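Putative uncharacterized protein TTHB187 (Thermus thermophilus HB8, PDB 3SK9) is the Cas3 HD nuclease domain of a CRISPR-Cas endonuclease/helicase, a metal-dependent single-stranded DNA endonuclease that takes part in defence against invading genetic elements. Local coordinates at residues A37-R42 with L237-L242; L64-A69 with E176-L181; F113-L118 with D134-L139; V202-S207 with R256-L261. All coordinates share one frame; numbering follows the deposited sequence.

Contact 1 (A37-R42 with L237-L242); sequences ALAVLR and LAQEAL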
# COMPACT_ATOMS: atom_id res chain seq x y z
N ALA A 37 5.50 4.91 4.03
CA ALA A 37 5.96 3.63 4.59
C ALA A 37 7.49 3.60 4.67
O ALA A 37 8.06 3.20 5.67
CB ALA A 37 5.46 2.44 3.73
N LEU A 38 8.17 3.99 3.57
CA LEU A 38 9.62 3.94 3.54
C LEU A 38 10.21 4.91 4.58
O LEU A 38 11.14 4.57 5.34
CB LEU A 38 10.12 4.24 2.12
CG LEU A 38 11.64 4.05 1.93
CD1 LEU A 38 12.07 2.65 2.46
CD2 LEU A 38 12.05 4.21 0.47
N ALA A 39 9.61 6.10 4.67
CA ALA A 39 10.12 7.11 5.61
C ALA A 39 9.96 6.68 7.06
O ALA A 39 10.86 6.83 7.89
CB ALA A 39 9.46 8.48 5.36
N VAL A 40 8.78 6.17 7.38
CA VAL A 40 8.59 5.73 8.75
C VAL A 40 9.43 4.44 9.10
O VAL A 40 9.94 4.38 10.19
CB VAL A 40 7.11 5.67 9.26
CG1 VAL A 40 6.33 4.58 8.66
CG2 VAL A 40 7.16 5.48 10.81
N LEU A 41 9.65 3.49 8.16
CA LEU A 41 10.55 2.34 8.43
C LEU A 41 11.98 2.82 8.72
O LEU A 41 12.68 2.25 9.55
CB LEU A 41 10.57 1.33 7.26
CG LEU A 41 9.26 0.51 7.12
CD1 LEU A 41 9.25 -0.27 5.77
CD2 LEU A 41 9.06 -0.43 8.37
N ARG A 42 12.44 3.86 8.01
CA ARG A 42 13.77 4.40 8.25
C ARG A 42 13.88 5.00 9.64
O ARG A 42 14.98 5.02 10.22
CB ARG A 42 14.16 5.43 7.17
CG ARG A 42 14.58 4.77 5.85
CD ARG A 42 14.56 5.79 4.70
NE ARG A 42 15.04 5.22 3.44
CZ ARG A 42 15.10 5.89 2.30
NH1 ARG A 42 14.71 7.18 2.25
NH2 ARG A 42 15.56 5.28 1.21
N LEU A 237 7.70 15.22 1.42
CA LEU A 237 6.42 15.50 2.04
C LEU A 237 6.19 14.51 3.20
O LEU A 237 5.60 14.86 4.23
CB LEU A 237 5.29 15.35 1.01
CG LEU A 237 5.20 16.44 -0.08
CD1 LEU A 237 4.15 15.93 -1.13
CD2 LEU A 237 4.75 17.74 0.53
N ALA A 238 6.61 13.27 3.01
CA ALA A 238 6.43 12.25 4.07
C ALA A 238 7.22 12.63 5.31
O ALA A 238 6.75 12.50 6.44
CB ALA A 238 6.90 10.89 3.55
N GLN A 239 8.44 13.10 5.11
CA GLN A 239 9.28 13.46 6.25
C GLN A 239 8.65 14.65 6.99
O GLN A 239 8.59 14.66 8.22
CB GLN A 239 10.71 13.77 5.81
CG GLN A 239 11.71 13.82 7.01
CD GLN A 239 11.62 12.57 7.92
OE1 GLN A 239 11.84 11.44 7.47
NE2 GLN A 239 11.26 12.78 9.19
N GLU A 240 8.13 15.63 6.25
CA GLU A 240 7.47 16.78 6.90
C GLU A 240 6.23 16.35 7.68
O GLU A 240 5.96 16.87 8.75
CB GLU A 240 7.06 17.86 5.89
CG GLU A 240 8.17 18.76 5.42
CD GLU A 240 7.65 19.92 4.57
OE1 GLU A 240 7.83 21.09 4.97
OE2 GLU A 240 7.05 19.65 3.50
N ALA A 241 5.48 15.43 7.10
CA ALA A 241 4.22 14.98 7.68
C ALA A 241 4.55 14.22 8.95
O ALA A 241 3.90 14.41 9.98
CB ALA A 241 3.48 14.07 6.72
N LEU A 242 5.55 13.36 8.89
CA LEU A 242 5.88 12.58 10.11
C LEU A 242 6.32 13.53 11.21
O LEU A 242 5.94 13.36 12.37
CB LEU A 242 6.90 11.50 9.83
CG LEU A 242 6.35 10.47 8.84
CD1 LEU A 242 7.47 9.60 8.45
CD2 LEU A 242 5.17 9.66 9.45
O HOH W 1 12.67 8.91 7.24

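Contact 2 (L64-A69 with E176-L181); sequences LAWAAA and EVFRRL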
# COMPACT_ATOMS: atom_id res chain seq x y z
N LEU A 64 13.16 -3.14 3.44
CA LEU A 64 12.31 -1.96 3.65
C LEU A 64 11.68 -1.49 2.32
O LEU A 64 10.51 -1.09 2.29
CB LEU A 64 13.08 -0.83 4.31
CG LEU A 64 13.82 -1.16 5.61
CD1 LEU A 64 14.45 0.14 6.18
CD2 LEU A 64 12.96 -1.86 6.68
N ALA A 65 12.43 -1.56 1.23
CA ALA A 65 11.87 -1.23 -0.08
C ALA A 65 10.74 -2.18 -0.48
O ALA A 65 9.73 -1.72 -1.01
CB ALA A 65 12.97 -1.22 -1.16
N TRP A 66 10.93 -3.49 -0.27
CA TRP A 66 9.88 -4.51 -0.46
C TRP A 66 8.61 -4.19 0.34
O TRP A 66 7.46 -4.16 -0.19
CB TRP A 66 10.43 -5.90 -0.08
CG TRP A 66 9.39 -6.94 0.23
CD1 TRP A 66 9.11 -7.50 1.47
CD2 TRP A 66 8.53 -7.60 -0.70
NE1 TRP A 66 8.11 -8.43 1.35
CE2 TRP A 66 7.73 -8.50 0.03
CE3 TRP A 66 8.35 -7.51 -2.09
CZ2 TRP A 66 6.77 -9.33 -0.58
CZ3 TRP A 66 7.39 -8.33 -2.70
CH2 TRP A 66 6.60 -9.22 -1.93
N ALA A 67 8.79 -3.91 1.63
CA ALA A 67 7.65 -3.64 2.50
C ALA A 67 6.95 -2.33 2.10
O ALA A 67 5.71 -2.25 2.10
CB ALA A 67 8.09 -3.58 3.99
N ALA A 68 7.73 -1.32 1.76
CA ALA A 68 7.13 -0.04 1.33
C ALA A 68 6.28 -0.19 0.07
O ALA A 68 5.23 0.42 -0.05
CB ALA A 68 8.26 1.05 1.09
N ALA A 69 6.79 -0.93 -0.90
CA ALA A 69 6.08 -1.14 -2.17
C ALA A 69 4.78 -1.93 -1.93
O ALA A 69 3.72 -1.63 -2.51
CB ALA A 69 6.96 -1.93 -3.11
N GLU A 176 4.37 -0.47 -11.72
CA GLU A 176 4.90 0.89 -11.60
C GLU A 176 5.43 1.23 -10.18
O GLU A 176 6.42 1.91 -10.05
CB GLU A 176 3.85 1.89 -12.05
CG GLU A 176 4.30 3.31 -12.14
CD GLU A 176 5.09 3.64 -13.42
OE1 GLU A 176 5.38 2.74 -14.24
OE2 GLU A 176 5.44 4.81 -13.62
N VAL A 177 4.69 0.83 -9.16
CA VAL A 177 5.10 1.05 -7.78
C VAL A 177 6.35 0.24 -7.47
O VAL A 177 7.32 0.79 -7.00
CB VAL A 177 3.96 0.67 -6.83
CG1 VAL A 177 4.44 0.75 -5.37
CG2 VAL A 177 2.75 1.63 -7.06
N PHE A 178 6.34 -1.07 -7.77
CA PHE A 178 7.54 -1.89 -7.48
C PHE A 178 8.78 -1.36 -8.19
O PHE A 178 9.87 -1.28 -7.61
CB PHE A 178 7.30 -3.35 -7.86
CG PHE A 178 6.64 -4.14 -6.78
CD1 PHE A 178 7.34 -5.11 -6.08
CD2 PHE A 178 5.35 -3.84 -6.37
CE1 PHE A 178 6.75 -5.80 -5.04
CE2 PHE A 178 4.75 -4.55 -5.31
CZ PHE A 178 5.44 -5.53 -4.66
N ARG A 179 8.61 -0.97 -9.43
CA ARG A 179 9.73 -0.42 -10.19
C ARG A 179 10.25 0.91 -9.62
O ARG A 179 11.45 1.10 -9.48
CB ARG A 179 9.36 -0.26 -11.65
CG ARG A 179 10.52 0.27 -12.51
CD ARG A 179 10.18 0.21 -14.00
NE ARG A 179 8.82 0.67 -14.30
CZ ARG A 179 7.81 -0.14 -14.63
NH1 ARG A 179 8.01 -1.45 -14.73
NH2 ARG A 179 6.62 0.35 -14.89
N ARG A 180 9.34 1.83 -9.30
CA ARG A 180 9.72 3.11 -8.71
C ARG A 180 10.46 2.99 -7.36
O ARG A 180 11.34 3.78 -7.08
CB ARG A 180 8.50 4.03 -8.46
CG ARG A 180 7.72 4.41 -9.63
CD ARG A 180 8.40 5.52 -10.31
NE ARG A 180 7.44 5.89 -11.29
CZ ARG A 180 6.69 6.98 -11.32
NH1 ARG A 180 6.87 8.06 -10.55
NH2 ARG A 180 5.79 6.99 -12.26
N LEU A 181 10.04 2.04 -6.52
CA LEU A 181 10.63 1.81 -5.19
C LEU A 181 11.88 0.96 -5.23
O LEU A 181 12.61 0.87 -4.24
CB LEU A 181 9.64 1.08 -4.27
CG LEU A 181 8.70 2.00 -3.50
CD1 LEU A 181 9.39 2.71 -2.35
CD2 LEU A 181 8.01 3.00 -4.43

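Contact 3 (F113-L118 with D134-L139); sequences FTELFL and DLAAAL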
# COMPACT_ATOMS: atom_id res chain seq x y z
N PHE A 113 -11.71 -5.72 -2.72
CA PHE A 113 -11.06 -5.81 -4.05
C PHE A 113 -9.56 -5.83 -3.93
O PHE A 113 -8.88 -6.59 -4.65
CB PHE A 113 -11.49 -4.67 -4.96
CG PHE A 113 -12.94 -4.76 -5.41
CD1 PHE A 113 -13.27 -5.37 -6.61
CD2 PHE A 113 -13.94 -4.26 -4.62
CE1 PHE A 113 -14.60 -5.43 -7.02
CE2 PHE A 113 -15.27 -4.31 -5.03
CZ PHE A 113 -15.59 -4.90 -6.23
N THR A 114 -8.99 -5.06 -3.01
CA THR A 114 -7.53 -5.09 -2.89
C THR A 114 -7.13 -6.53 -2.55
O THR A 114 -6.18 -7.08 -3.12
CB THR A 114 -7.03 -4.13 -1.77
OG1 THR A 114 -7.32 -2.80 -2.15
CG2 THR A 114 -5.48 -4.32 -1.51
N GLU A 115 -7.83 -7.14 -1.60
CA GLU A 115 -7.45 -8.50 -1.21
C GLU A 115 -7.55 -9.48 -2.41
O GLU A 115 -6.64 -10.26 -2.65
CB GLU A 115 -8.26 -8.99 -0.00
CG GLU A 115 -7.99 -10.48 0.36
CD GLU A 115 -8.83 -10.98 1.51
OE1 GLU A 115 -9.61 -10.18 2.07
OE2 GLU A 115 -8.70 -12.17 1.87
N LEU A 116 -8.66 -9.45 -3.15
CA LEU A 116 -8.81 -10.36 -4.30
C LEU A 116 -7.73 -10.13 -5.36
O LEU A 116 -7.22 -11.08 -5.91
CB LEU A 116 -10.17 -10.21 -4.95
CG LEU A 116 -11.32 -10.69 -4.07
CD1 LEU A 116 -12.65 -10.32 -4.73
CD2 LEU A 116 -11.17 -12.16 -3.86
N PHE A 117 -7.43 -8.87 -5.64
CA PHE A 117 -6.46 -8.54 -6.68
C PHE A 117 -5.08 -9.02 -6.25
O PHE A 117 -4.34 -9.61 -7.05
CB PHE A 117 -6.39 -7.02 -6.96
CG PHE A 117 -7.68 -6.43 -7.50
CD1 PHE A 117 -8.67 -7.22 -8.05
CD2 PHE A 117 -7.88 -5.06 -7.46
CE1 PHE A 117 -9.83 -6.65 -8.54
CE2 PHE A 117 -9.04 -4.49 -7.98
CZ PHE A 117 -10.01 -5.28 -8.50
N LEU A 118 -4.74 -8.79 -4.98
CA LEU A 118 -3.38 -9.08 -4.53
C LEU A 118 -3.15 -10.59 -4.42
O LEU A 118 -2.00 -11.03 -4.58
CB LEU A 118 -3.05 -8.37 -3.21
CG LEU A 118 -2.88 -6.85 -3.34
CD1 LEU A 118 -2.44 -6.21 -1.97
CD2 LEU A 118 -1.83 -6.54 -4.41
N ASP A 134 -1.90 -14.42 2.71
CA ASP A 134 -1.88 -13.69 3.99
C ASP A 134 -1.59 -12.24 3.80
O ASP A 134 -2.18 -11.41 4.47
CB ASP A 134 -0.87 -14.28 4.94
CG ASP A 134 -1.29 -15.64 5.47
OD1 ASP A 134 -2.50 -15.97 5.42
OD2 ASP A 134 -0.41 -16.40 5.91
N LEU A 135 -0.65 -11.90 2.94
CA LEU A 135 -0.34 -10.47 2.74
C LEU A 135 -1.54 -9.78 2.08
O LEU A 135 -1.85 -8.62 2.36
CB LEU A 135 0.87 -10.27 1.82
CG LEU A 135 2.23 -10.50 2.52
CD1 LEU A 135 3.38 -10.64 1.48
CD2 LEU A 135 2.51 -9.36 3.49
N ALA A 136 -2.22 -10.51 1.22
CA ALA A 136 -3.41 -9.91 0.56
C ALA A 136 -4.47 -9.50 1.60
O ALA A 136 -5.06 -8.40 1.54
CB ALA A 136 -3.98 -10.91 -0.43
N ALA A 137 -4.73 -10.38 2.57
CA ALA A 137 -5.61 -10.02 3.70
C ALA A 137 -5.05 -8.91 4.59
O ALA A 137 -5.81 -8.08 5.07
CB ALA A 137 -5.94 -11.25 4.57
N ALA A 138 -3.73 -8.90 4.84
CA ALA A 138 -3.11 -7.79 5.60
C ALA A 138 -3.42 -6.41 5.00
O ALA A 138 -3.54 -5.40 5.70
CB ALA A 138 -1.56 -8.00 5.69
N LEU A 139 -3.51 -6.37 3.67
CA LEU A 139 -3.70 -5.10 2.95
C LEU A 139 -5.15 -4.87 2.60
O LEU A 139 -5.46 -3.93 1.91
CB LEU A 139 -2.83 -5.10 1.66
CG LEU A 139 -1.33 -5.26 2.09
CD1 LEU A 139 -0.44 -5.71 0.94
CD2 LEU A 139 -0.81 -3.94 2.69

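Contact 4 (V202-S207 with R256-L261); sequences VMALAS and REFGEL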
# COMPACT_ATOMS: atom_id res chain seq x y z
N VAL A 202 3.29 -5.78 8.37
CA VAL A 202 2.89 -5.06 7.15
C VAL A 202 1.47 -4.49 7.26
O VAL A 202 1.18 -3.37 6.77
CB VAL A 202 2.99 -6.00 5.92
CG1 VAL A 202 2.24 -5.42 4.69
CG2 VAL A 202 4.50 -6.30 5.62
N MET A 203 0.57 -5.27 7.87
CA MET A 203 -0.79 -4.80 8.11
C MET A 203 -0.83 -3.46 8.83
O MET A 203 -1.49 -2.52 8.38
CB MET A 203 -1.55 -5.85 8.94
CG MET A 203 -3.04 -5.57 9.12
SD MET A 203 -3.39 -4.37 10.44
CE MET A 203 -2.79 -5.28 11.86
N ALA A 204 -0.15 -3.40 9.99
CA ALA A 204 -0.18 -2.18 10.82
C ALA A 204 0.50 -1.03 10.06
O ALA A 204 0.07 0.13 10.12
CB ALA A 204 0.54 -2.47 12.16
N LEU A 205 1.59 -1.35 9.35
CA LEU A 205 2.32 -0.29 8.63
C LEU A 205 1.42 0.29 7.55
O LEU A 205 1.39 1.51 7.37
CB LEU A 205 3.60 -0.86 8.00
CG LEU A 205 4.45 0.15 7.20
CD1 LEU A 205 4.97 1.25 8.09
CD2 LEU A 205 5.64 -0.64 6.51
N ALA A 206 0.70 -0.57 6.83
CA ALA A 206 -0.16 -0.10 5.73
C ALA A 206 -1.32 0.74 6.27
O ALA A 206 -1.64 1.77 5.68
CB ALA A 206 -0.66 -1.24 4.88
N SER A 207 -1.90 0.32 7.40
CA SER A 207 -2.94 1.10 8.05
C SER A 207 -2.48 2.56 8.39
O SER A 207 -3.14 3.58 8.06
CB SER A 207 -3.42 0.39 9.30
OG SER A 207 -4.25 1.23 10.04
N ARG A 256 2.39 0.55 20.31
CA ARG A 256 3.34 -0.51 19.98
C ARG A 256 2.55 -1.66 19.37
O ARG A 256 1.67 -2.18 20.03
CB ARG A 256 4.09 -0.94 21.26
CG ARG A 256 4.59 -2.39 21.28
CD ARG A 256 6.03 -2.52 20.79
NE ARG A 256 6.99 -1.89 21.70
CZ ARG A 256 8.31 -1.88 21.53
NH1 ARG A 256 8.87 -2.47 20.48
NH2 ARG A 256 9.09 -1.28 22.42
N GLU A 257 2.89 -2.10 18.16
CA GLU A 257 2.14 -3.18 17.48
C GLU A 257 3.15 -4.13 16.85
O GLU A 257 3.95 -3.70 16.01
CB GLU A 257 1.22 -2.59 16.36
CG GLU A 257 0.12 -1.65 16.87
CD GLU A 257 -0.89 -1.22 15.78
OE1 GLU A 257 -0.90 -0.01 15.42
OE2 GLU A 257 -1.68 -2.07 15.30
N PHE A 258 3.16 -5.41 17.23
CA PHE A 258 3.98 -6.40 16.51
C PHE A 258 5.43 -5.96 16.34
O PHE A 258 6.08 -6.22 15.31
CB PHE A 258 3.37 -6.70 15.14
CG PHE A 258 1.86 -6.80 15.20
CD1 PHE A 258 1.26 -7.86 15.86
CD2 PHE A 258 1.06 -5.81 14.61
CE1 PHE A 258 -0.14 -7.95 15.94
CE2 PHE A 258 -0.33 -5.87 14.68
CZ PHE A 258 -0.93 -6.93 15.33
N GLY A 259 5.99 -5.40 17.40
CA GLY A 259 7.40 -5.03 17.37
C GLY A 259 7.77 -3.79 16.58
O GLY A 259 8.97 -3.58 16.31
N GLU A 260 6.79 -2.95 16.23
CA GLU A 260 7.06 -1.65 15.59
C GLU A 260 6.23 -0.59 16.30
O GLU A 260 5.34 -0.91 17.13
CB GLU A 260 6.75 -1.67 14.07
CG GLU A 260 5.28 -1.95 13.73
CD GLU A 260 5.04 -2.39 12.27
OE1 GLU A 260 6.00 -2.47 11.48
OE2 GLU A 260 3.87 -2.64 11.87
N LEU A 261 6.55 0.67 16.03
CA LEU A 261 6.00 1.78 16.80
C LEU A 261 5.37 2.83 15.90
O LEU A 261 5.92 3.14 14.82
CB LEU A 261 7.14 2.48 17.61
CG LEU A 261 7.86 1.58 18.60
CD1 LEU A 261 9.20 2.21 19.15
CD2 LEU A 261 6.94 1.19 19.78
O HOH W 2 -1.28 0.94 12.88

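Contact 1 (A37-R42 with L237-L242)
Ala39 and Leu242 meet where two helices of the mainly helical HD domain pack, helix 26-43, which carries the metal ligand His29, and helix 230-246, which comes late in the chain. The segment axes cross at -56° and approach to 9.2 Å, the CA atoms of Ala39 and Gln239 being 6.4 Å apart.

The apolar contacts centre on two methyl groups. Ala39 CB points at the other helix and lies 4.0 Å from Ala238 CB, and Leu242 CD1 comes to within 3.8 Å of the same Ala39 CB. Leu242 holds CG anti to its carbonyl carbon (chi1 -63°), and an extended chi2 of 171° then places CD1. Leu242 CD1 also lies 3.8 Å from Val40 N, beside Val40 CB. Beyond this layer, Leu242 touches Phe208 and Val40 touches Leu205, both on helix 196-213, while Met43 lies against Leu242 and Gln239; the buried seam therefore joins three helices.

The polar link runs at the more exposed margin. The carboxamide of Gln239 is held from its nitrogen side by Asn243 OD1, which leaves the oxygen to a bridging water. That water donates to both helices, at 2.8 Å to the backbone oxygen Ala39 O and at 2.7 Å to Gln239 OE1.

Contact 2 (L64-A69 with E176-L181)
Within the helical core of the HD domain, helix 60-71, which leads toward the metal-binding pair His74 and Asp75, packs against helix 165-181 through Ala69, Phe178 and Leu181. The segments run roughly antiparallel, at 151°, with axes 9.4 Å apart.

Ala69 CB sits over the centre of one face of the Phe178 ring, a CH-pi contact 4.0 Å from the ring centroid and only 7° off its normal. At the rim of that ring, near its plane, Trp66 CZ3 lies 3.5 Å from Phe178 CE1. The two aromatic side chains lie side by side and point the same way, with their ring planes at 70°. Trp66 CB leads away from helix 165-181, yet the six-membered ring of its indole comes back to Phe178. Val177 CG1 touches the backbone oxygen Ala69 O at 3.8 Å, and Leu181 CD1 meets Ala68 CB at 4.0 Å.

Trp66 also makes an edge-to-face pair with Trp56. Alanine methyls and the Trp66 indole on helix 60-71 meet larger apolar side chains of helix 165-181, so the interface rests on dispersion and CH-pi contacts, with the Glu176-Arg179-Arg180 salt-bridge network kept to the far side of helix 165-181.

Contact 3 (F113-L118 with D134-L139)
Leu118 and Ala136 touch through their CB atoms, 3.9 Å apart, where helices 110-124 and 129-138 form an antiparallel helical hairpin of the HD domain. The segment axes are only 8.0 Å apart and inclined at 159°, and the CA atoms of Glu115 and Ala136 approach to 4.6 Å. Ala136 suits such closeness: its CB lies 3.5 Å from the backbone oxygen Glu115 O.

On one flank, Leu118 CD1 meets Leu139 CD1 at 3.6 Å, the two side chains crossing at about a right angle. Thr114 adds its methyl, CG2 lying 3.4 Å from Leu139 O just past the end of the helix. On the other flank the aliphatic part of Glu115 passes over the backbone of Ala136 and Ala137, and Glu115 OE2 comes to rest 4.0 Å from Ala137 CB.

The second shell fixes both polar ends. With OG1 anti to its carbonyl carbon (chi1 -66°) and CG2 anti to its N, Thr114 divides its roles: the hydroxyl bonds to Gly77 N and His74 O beside the metal site, while the methyl faces Leu139. Glu115 OE1 accepts from Ala147 N, tying this buried carboxylate to the segment before helix 149-161. Outside the hairpin, Leu118 packs on Leu73, and Leu139 leans on Val202 and Ala206 of helix 196-213; Leu116 and Phe117 face helix 149-161.

Contact 4 (V202-S207 with R256-L261)
Ala204 of helix 196-213 faces a type I' turn, Glu257 to Glu260, that connects strands 253-257 and 260-264; the CA atoms of Ala204 and Glu257 are 7.1 Å apart. Both backbone bonds between Glu257 and Glu260 are made, closing a two-residue hairpin. Phe258 and Gly259 take the positive phi values of this turn, and at Gly259 the backbone angles would press a side chain against the preceding carbonyl oxygen.

Three side chains of the turn converge on Ala204 CB. The nearest is Glu260: Glu260 OE2 lies 3.3 Å from Ala204 CB and 3.6 Å from Leu205 N. Its CG stands between the backbone N and the carbonyl carbon (chi1 62°), with the chain extended beyond, and the other oxygen, OE1, is hydrogen-bonded to Tyr52 OH on helix 46-56. This β-hairpin forms the two-stranded sheet of a mainly helical chain and is set against the helix that also carries the metal ligand Asp210. Further bonds hold it there: Phe258 O accepts from Arg201 NH1, and Gly259 O is bonded to Thr48 OG1.

Phe258 brings the edge of its ring to Ala204, with CD2 4.2 Å from Ala204 CB. With its chain folded at chi2 (-81°) and chi3 (-64°), Met203 crosses the aromatic side chain obliquely and sets CE 3.8 Å from Phe258 CE2. Glu257 reaches the same alanine with OE2, while its OE1 forms a salt bridge with Arg255 NE. Glu257 OE1 also accepts a hydrogen bond from a water, oxygen to oxygen 2.7 Å; the same water donates to Ala204 O over a longer 3.2 Å.

Helix 196-213 ties contacts 3 and 4 together: Ala138 O lies 3.5 Å from Met203 CG. The same helix reaches contact 1, where Val40 CG1 is 3.6 Å from Leu205 CD1. Contact 1 in turn touches contact 2 through Leu38 CB and Ala68 CB, 3.8 Å apart, and Trp66 of contact 2 just meets Leu135 of contact 3. Contacts 1 and 3 lie on opposite sides of the chain centre, with centres about 23 Å apart. Contact 3 is nearest to the metal-binding residues, with the side chain of Leu139 about 5 Å from that of His74; in contact 2, Val177 is about 9 Å from His29, side chain to side chain.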